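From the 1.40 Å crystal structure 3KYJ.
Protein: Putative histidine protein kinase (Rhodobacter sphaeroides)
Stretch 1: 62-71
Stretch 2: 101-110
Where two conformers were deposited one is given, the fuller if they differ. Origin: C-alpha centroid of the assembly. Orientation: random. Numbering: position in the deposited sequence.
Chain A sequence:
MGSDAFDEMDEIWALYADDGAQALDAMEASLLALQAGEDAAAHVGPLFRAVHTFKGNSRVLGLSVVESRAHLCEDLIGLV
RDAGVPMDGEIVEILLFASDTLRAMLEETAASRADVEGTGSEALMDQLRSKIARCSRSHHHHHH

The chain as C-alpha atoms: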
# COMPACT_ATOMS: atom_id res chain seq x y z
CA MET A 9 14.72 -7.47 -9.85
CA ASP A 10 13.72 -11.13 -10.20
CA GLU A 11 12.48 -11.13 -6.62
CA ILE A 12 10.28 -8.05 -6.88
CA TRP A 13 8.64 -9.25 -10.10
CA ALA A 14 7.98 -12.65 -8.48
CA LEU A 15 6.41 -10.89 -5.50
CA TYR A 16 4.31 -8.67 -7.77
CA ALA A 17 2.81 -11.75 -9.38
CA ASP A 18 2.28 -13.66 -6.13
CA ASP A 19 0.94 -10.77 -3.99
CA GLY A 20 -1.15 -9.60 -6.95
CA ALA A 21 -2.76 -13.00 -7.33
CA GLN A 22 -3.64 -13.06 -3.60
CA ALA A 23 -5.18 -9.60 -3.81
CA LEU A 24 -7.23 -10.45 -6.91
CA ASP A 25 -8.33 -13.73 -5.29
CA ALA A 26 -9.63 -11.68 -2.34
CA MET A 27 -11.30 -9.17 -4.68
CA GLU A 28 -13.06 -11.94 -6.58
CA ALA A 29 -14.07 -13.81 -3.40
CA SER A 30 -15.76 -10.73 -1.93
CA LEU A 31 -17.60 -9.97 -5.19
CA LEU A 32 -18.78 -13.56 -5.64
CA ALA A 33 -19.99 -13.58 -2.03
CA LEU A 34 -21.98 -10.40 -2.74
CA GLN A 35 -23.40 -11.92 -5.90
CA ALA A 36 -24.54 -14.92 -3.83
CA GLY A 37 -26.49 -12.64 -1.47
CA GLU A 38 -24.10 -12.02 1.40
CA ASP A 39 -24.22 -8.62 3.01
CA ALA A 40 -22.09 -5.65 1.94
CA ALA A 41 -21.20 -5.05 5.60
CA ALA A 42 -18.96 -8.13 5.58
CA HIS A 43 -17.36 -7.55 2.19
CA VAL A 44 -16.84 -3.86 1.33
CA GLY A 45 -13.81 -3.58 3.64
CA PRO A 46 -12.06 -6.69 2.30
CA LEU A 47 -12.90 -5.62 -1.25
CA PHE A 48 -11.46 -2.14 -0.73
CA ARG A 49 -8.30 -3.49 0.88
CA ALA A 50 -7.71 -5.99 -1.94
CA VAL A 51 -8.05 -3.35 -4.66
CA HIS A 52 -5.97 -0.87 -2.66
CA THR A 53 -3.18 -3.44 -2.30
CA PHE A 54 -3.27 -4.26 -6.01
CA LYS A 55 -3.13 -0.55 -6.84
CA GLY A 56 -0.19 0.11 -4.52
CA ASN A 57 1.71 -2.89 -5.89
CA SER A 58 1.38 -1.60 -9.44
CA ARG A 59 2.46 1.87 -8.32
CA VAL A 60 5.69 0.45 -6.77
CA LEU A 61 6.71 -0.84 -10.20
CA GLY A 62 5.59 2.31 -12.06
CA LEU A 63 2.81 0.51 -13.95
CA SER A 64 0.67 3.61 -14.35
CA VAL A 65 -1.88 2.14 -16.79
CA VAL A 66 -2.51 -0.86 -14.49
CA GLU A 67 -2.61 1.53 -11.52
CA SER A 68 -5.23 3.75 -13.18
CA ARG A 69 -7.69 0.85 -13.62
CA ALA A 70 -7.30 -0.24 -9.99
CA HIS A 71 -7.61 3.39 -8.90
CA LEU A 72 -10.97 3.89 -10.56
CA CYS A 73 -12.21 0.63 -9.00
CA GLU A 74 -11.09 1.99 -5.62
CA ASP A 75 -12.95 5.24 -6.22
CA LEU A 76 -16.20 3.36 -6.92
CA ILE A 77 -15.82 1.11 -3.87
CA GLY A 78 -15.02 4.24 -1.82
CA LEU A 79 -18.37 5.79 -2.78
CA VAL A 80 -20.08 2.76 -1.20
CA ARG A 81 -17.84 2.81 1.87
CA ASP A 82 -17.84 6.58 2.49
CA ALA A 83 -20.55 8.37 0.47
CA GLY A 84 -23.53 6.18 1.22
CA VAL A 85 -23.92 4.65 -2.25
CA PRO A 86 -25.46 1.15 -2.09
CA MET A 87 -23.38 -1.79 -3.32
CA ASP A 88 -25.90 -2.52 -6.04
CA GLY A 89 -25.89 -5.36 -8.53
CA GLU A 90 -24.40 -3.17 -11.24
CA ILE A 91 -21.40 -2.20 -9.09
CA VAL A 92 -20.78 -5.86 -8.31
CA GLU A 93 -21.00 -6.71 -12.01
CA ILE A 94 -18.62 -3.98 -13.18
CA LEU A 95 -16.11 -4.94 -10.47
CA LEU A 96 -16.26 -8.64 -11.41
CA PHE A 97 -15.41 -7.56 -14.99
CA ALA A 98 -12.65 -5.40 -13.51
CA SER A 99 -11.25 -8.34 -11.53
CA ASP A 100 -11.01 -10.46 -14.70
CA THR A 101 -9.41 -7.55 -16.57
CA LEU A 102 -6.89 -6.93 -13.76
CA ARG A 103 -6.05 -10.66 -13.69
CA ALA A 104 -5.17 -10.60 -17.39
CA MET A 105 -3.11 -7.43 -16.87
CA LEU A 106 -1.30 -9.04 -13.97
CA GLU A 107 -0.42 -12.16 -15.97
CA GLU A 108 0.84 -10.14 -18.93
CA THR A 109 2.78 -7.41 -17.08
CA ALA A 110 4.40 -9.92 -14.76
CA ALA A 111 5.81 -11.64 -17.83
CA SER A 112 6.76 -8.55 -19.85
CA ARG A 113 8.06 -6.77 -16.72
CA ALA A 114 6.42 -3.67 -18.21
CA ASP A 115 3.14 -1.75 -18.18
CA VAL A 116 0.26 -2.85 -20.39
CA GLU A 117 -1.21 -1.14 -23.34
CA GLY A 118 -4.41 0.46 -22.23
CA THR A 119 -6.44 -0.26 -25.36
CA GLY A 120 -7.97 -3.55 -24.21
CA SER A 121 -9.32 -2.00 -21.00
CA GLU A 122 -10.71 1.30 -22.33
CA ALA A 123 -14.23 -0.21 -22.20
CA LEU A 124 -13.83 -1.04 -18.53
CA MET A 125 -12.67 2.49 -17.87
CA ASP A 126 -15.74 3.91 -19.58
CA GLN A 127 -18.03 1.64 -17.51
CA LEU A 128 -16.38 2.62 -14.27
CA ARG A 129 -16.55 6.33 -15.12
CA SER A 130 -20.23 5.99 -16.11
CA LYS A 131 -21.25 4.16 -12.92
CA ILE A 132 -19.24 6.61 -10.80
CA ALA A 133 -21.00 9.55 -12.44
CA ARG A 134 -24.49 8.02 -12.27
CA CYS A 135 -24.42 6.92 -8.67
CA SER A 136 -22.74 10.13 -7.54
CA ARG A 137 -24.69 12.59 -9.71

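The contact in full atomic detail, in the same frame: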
# COMPACT_ATOMS: atom_id res chain seq x y z
N GLY A 62 5.80 1.26 -11.08
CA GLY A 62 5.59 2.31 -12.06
C GLY A 62 4.64 1.93 -13.18
O GLY A 62 4.74 2.48 -14.28
N LEU A 63 3.71 1.02 -12.91
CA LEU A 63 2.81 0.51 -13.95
C LEU A 63 1.56 1.38 -13.94
O LEU A 63 0.50 0.96 -13.48
CB LEU A 63 2.51 -0.98 -13.71
CG LEU A 63 3.73 -1.86 -13.49
CD1 LEU A 63 3.35 -3.30 -13.16
CD2 LEU A 63 4.65 -1.80 -14.71
N SER A 64 1.70 2.58 -14.48
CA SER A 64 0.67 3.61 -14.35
C SER A 64 -0.66 3.26 -15.04
O SER A 64 -1.72 3.67 -14.56
CB SER A 64 1.18 4.97 -14.87
OG SER A 64 2.29 5.47 -14.11
N VAL A 65 -0.63 2.49 -16.13
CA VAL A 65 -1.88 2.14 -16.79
C VAL A 65 -2.60 1.13 -15.90
O VAL A 65 -3.76 1.29 -15.60
CB VAL A 65 -1.68 1.59 -18.22
CG1 VAL A 65 -3.01 1.00 -18.79
CG2 VAL A 65 -1.17 2.71 -19.15
N VAL A 66 -1.89 0.10 -15.44
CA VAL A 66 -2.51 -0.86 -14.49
C VAL A 66 -3.07 -0.12 -13.25
O VAL A 66 -4.22 -0.32 -12.85
CB VAL A 66 -1.53 -1.97 -14.05
CG1 VAL A 66 -2.18 -2.83 -12.97
CG2 VAL A 66 -1.11 -2.87 -15.18
N GLU A 67 -2.25 0.76 -12.69
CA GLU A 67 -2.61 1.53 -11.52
C GLU A 67 -3.91 2.29 -11.75
O GLU A 67 -4.77 2.32 -10.90
CB GLU A 67 -1.48 2.49 -11.16
CG GLU A 67 -1.73 3.29 -9.89
CD GLU A 67 -0.65 4.30 -9.60
OE1 GLU A 67 0.37 4.32 -10.30
OE2 GLU A 67 -0.84 5.10 -8.68
N SER A 68 -4.06 2.90 -12.93
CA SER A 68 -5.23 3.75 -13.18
C SER A 68 -6.54 2.94 -13.21
O SER A 68 -7.59 3.47 -12.84
CB SER A 68 -5.06 4.51 -14.51
OG SER A 68 -5.05 3.66 -15.65
N ARG A 69 -6.48 1.69 -13.63
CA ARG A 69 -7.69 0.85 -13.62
C ARG A 69 -8.06 0.48 -12.18
O ARG A 69 -9.22 0.56 -11.77
CB ARG A 69 -7.51 -0.42 -14.44
CG ARG A 69 -7.78 -0.27 -15.96
CD ARG A 69 -6.84 0.73 -16.59
NE ARG A 69 -7.02 0.78 -18.04
CZ ARG A 69 -6.75 1.85 -18.79
NH1 ARG A 69 -6.39 3.01 -18.26
NH2 ARG A 69 -6.92 1.77 -20.10
N ALA A 70 -7.06 0.08 -11.39
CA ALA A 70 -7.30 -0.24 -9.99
C ALA A 70 -7.78 1.00 -9.24
O ALA A 70 -8.67 0.92 -8.37
CB ALA A 70 -6.03 -0.81 -9.35
N HIS A 71 -7.24 2.17 -9.58
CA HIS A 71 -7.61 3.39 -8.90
C HIS A 71 -9.09 3.71 -9.11
O HIS A 71 -9.78 4.10 -8.18
CB HIS A 71 -6.72 4.57 -9.31
CG HIS A 71 -6.96 5.80 -8.49
ND1 HIS A 71 -7.43 6.98 -9.03
CD2 HIS A 71 -6.91 5.99 -7.15
CE1 HIS A 71 -7.59 7.86 -8.06
NE2 HIS A 71 -7.27 7.29 -6.91
N THR A 101 -10.27 -8.42 -15.77
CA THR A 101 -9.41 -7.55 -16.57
C THR A 101 -8.06 -7.37 -15.86
O THR A 101 -7.00 -7.52 -16.48
CB THR A 101 -10.08 -6.19 -16.80
OG1 THR A 101 -11.30 -6.37 -17.54
CG2 THR A 101 -9.14 -5.26 -17.59
N LEU A 102 -8.11 -7.06 -14.57
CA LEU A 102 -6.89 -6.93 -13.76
C LEU A 102 -6.06 -8.22 -13.73
O LEU A 102 -4.84 -8.17 -13.76
CB LEU A 102 -7.24 -6.47 -12.35
CG LEU A 102 -7.79 -5.04 -12.25
CD1 LEU A 102 -8.28 -4.74 -10.82
CD2 LEU A 102 -6.80 -3.95 -12.66
N ARG A 103 -6.74 -9.37 -13.72
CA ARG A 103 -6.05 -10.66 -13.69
C ARG A 103 -5.27 -10.89 -14.98
O ARG A 103 -4.16 -11.41 -14.96
CB ARG A 103 -7.05 -11.81 -13.49
CG ARG A 103 -6.41 -13.20 -13.46
CD ARG A 103 -5.82 -13.53 -12.10
NE ARG A 103 -6.84 -13.59 -11.06
CZ ARG A 103 -6.62 -13.99 -9.82
NH1 ARG A 103 -5.41 -14.36 -9.44
NH2 ARG A 103 -7.62 -14.00 -8.95
N ALA A 104 -5.86 -10.51 -16.11
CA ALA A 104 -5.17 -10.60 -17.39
C ALA A 104 -3.99 -9.61 -17.43
O ALA A 104 -2.91 -9.93 -17.96
CB ALA A 104 -6.14 -10.34 -18.54
N MET A 105 -4.19 -8.41 -16.89
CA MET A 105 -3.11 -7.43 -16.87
C MET A 105 -1.97 -7.89 -16.00
O MET A 105 -0.80 -7.69 -16.34
CB MET A 105 -3.58 -6.13 -16.30
CG MET A 105 -4.53 -5.42 -17.17
SD MET A 105 -4.94 -3.90 -16.35
CE MET A 105 -5.85 -3.09 -17.66
N LEU A 106 -2.30 -8.51 -14.88
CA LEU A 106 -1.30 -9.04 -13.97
C LEU A 106 -0.48 -10.10 -14.67
O LEU A 106 0.75 -10.10 -14.58
CB LEU A 106 -1.97 -9.64 -12.72
CG LEU A 106 -1.05 -10.32 -11.70
CD1 LEU A 106 -0.10 -9.32 -11.10
CD2 LEU A 106 -1.85 -11.03 -10.61
N GLU A 107 -1.13 -11.03 -15.37
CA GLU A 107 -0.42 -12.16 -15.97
C GLU A 107 0.50 -11.67 -17.08
O GLU A 107 1.63 -12.14 -17.24
CB GLU A 107 -1.42 -13.19 -16.50
CG GLU A 107 -2.15 -13.97 -15.40
CD GLU A 107 -3.11 -15.01 -15.96
OE1 GLU A 107 -2.86 -15.51 -17.08
OE2 GLU A 107 -4.11 -15.33 -15.29
N GLU A 108 0.03 -10.69 -17.86
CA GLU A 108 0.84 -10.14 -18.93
C GLU A 108 2.01 -9.30 -18.44
O GLU A 108 3.13 -9.46 -18.93
CB GLU A 108 0.00 -9.28 -19.86
CG GLU A 108 0.82 -8.67 -20.98
CD GLU A 108 0.11 -7.51 -21.61
OE1 GLU A 108 -1.05 -7.70 -22.04
OE2 GLU A 108 0.71 -6.42 -21.68
N THR A 109 1.76 -8.37 -17.52
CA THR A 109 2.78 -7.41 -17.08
C THR A 109 3.85 -8.14 -16.29
O THR A 109 5.02 -7.77 -16.33
CB THR A 109 2.23 -6.24 -16.22
OG1 THR A 109 1.52 -6.74 -15.07
CG2 THR A 109 1.31 -5.36 -17.04
N ALA A 110 3.46 -9.18 -15.58
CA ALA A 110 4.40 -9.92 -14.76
C ALA A 110 5.42 -10.57 -15.67
O ALA A 110 6.56 -10.81 -15.28
CB ALA A 110 3.69 -10.96 -13.93

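Helix 64-71 runs nearly antiparallel to helix 101-110, with 160° between their N-to-C directions and a closest axis approach of 10.9 Å. No hydrogen bond crosses between them; the contact rests on van der Waals packing and buries 313 Å², both sides summed.

G62 lies beyond reach of the second helix, and its positive phi (71°) is a conformation that glycine tolerates readily. L63 holds the N-cap position. Its O accepts from E67 N at 2.9 Å, while its CA-to-CB bond points toward the partner, and the m, t side chain brings CD1 within 4.3 Å of T109 OG1. That hydroxyl is already engaged in its own helix, donating to M105 O at 2.8 Å, so the approach of a methyl costs it no partner.

V66 makes the closer of the two register pairs, with V66 CA 7.0 Å from M105 CA, against 8.5 Å between L63 CA and T109 CA. With chi1 t, its CG2 packs 3.9 Å from T109 CG2 and 4.1 Å from M105 SD. A short branched side chain suits this spot, where a single methyl reaches both neighbours one helical turn apart. M105, extended through m, t, t, spans the gap and loses 64 Å² to the other stretch.

R69 contributes chiefly its aliphatic stem: CB lies 4.0 Å from L102 CD2 and CG 3.8 Å from M105 CE. Its guanidinium turns back along its own helix, where NH1 donates to S68 OG at 3.0 Å; S68 OG in turn donates to V65 O at 2.7 Å. The arginine thus combines apolar packing with a satisfied polar end.

At A70 the contact is with backbone, A70 N lying 4.2 Å from L102 CD2. The CA-to-CB bond of L102 points sideways, but its m, t rotamer carries the side-chain end nearer, into the space beside R69 and A70.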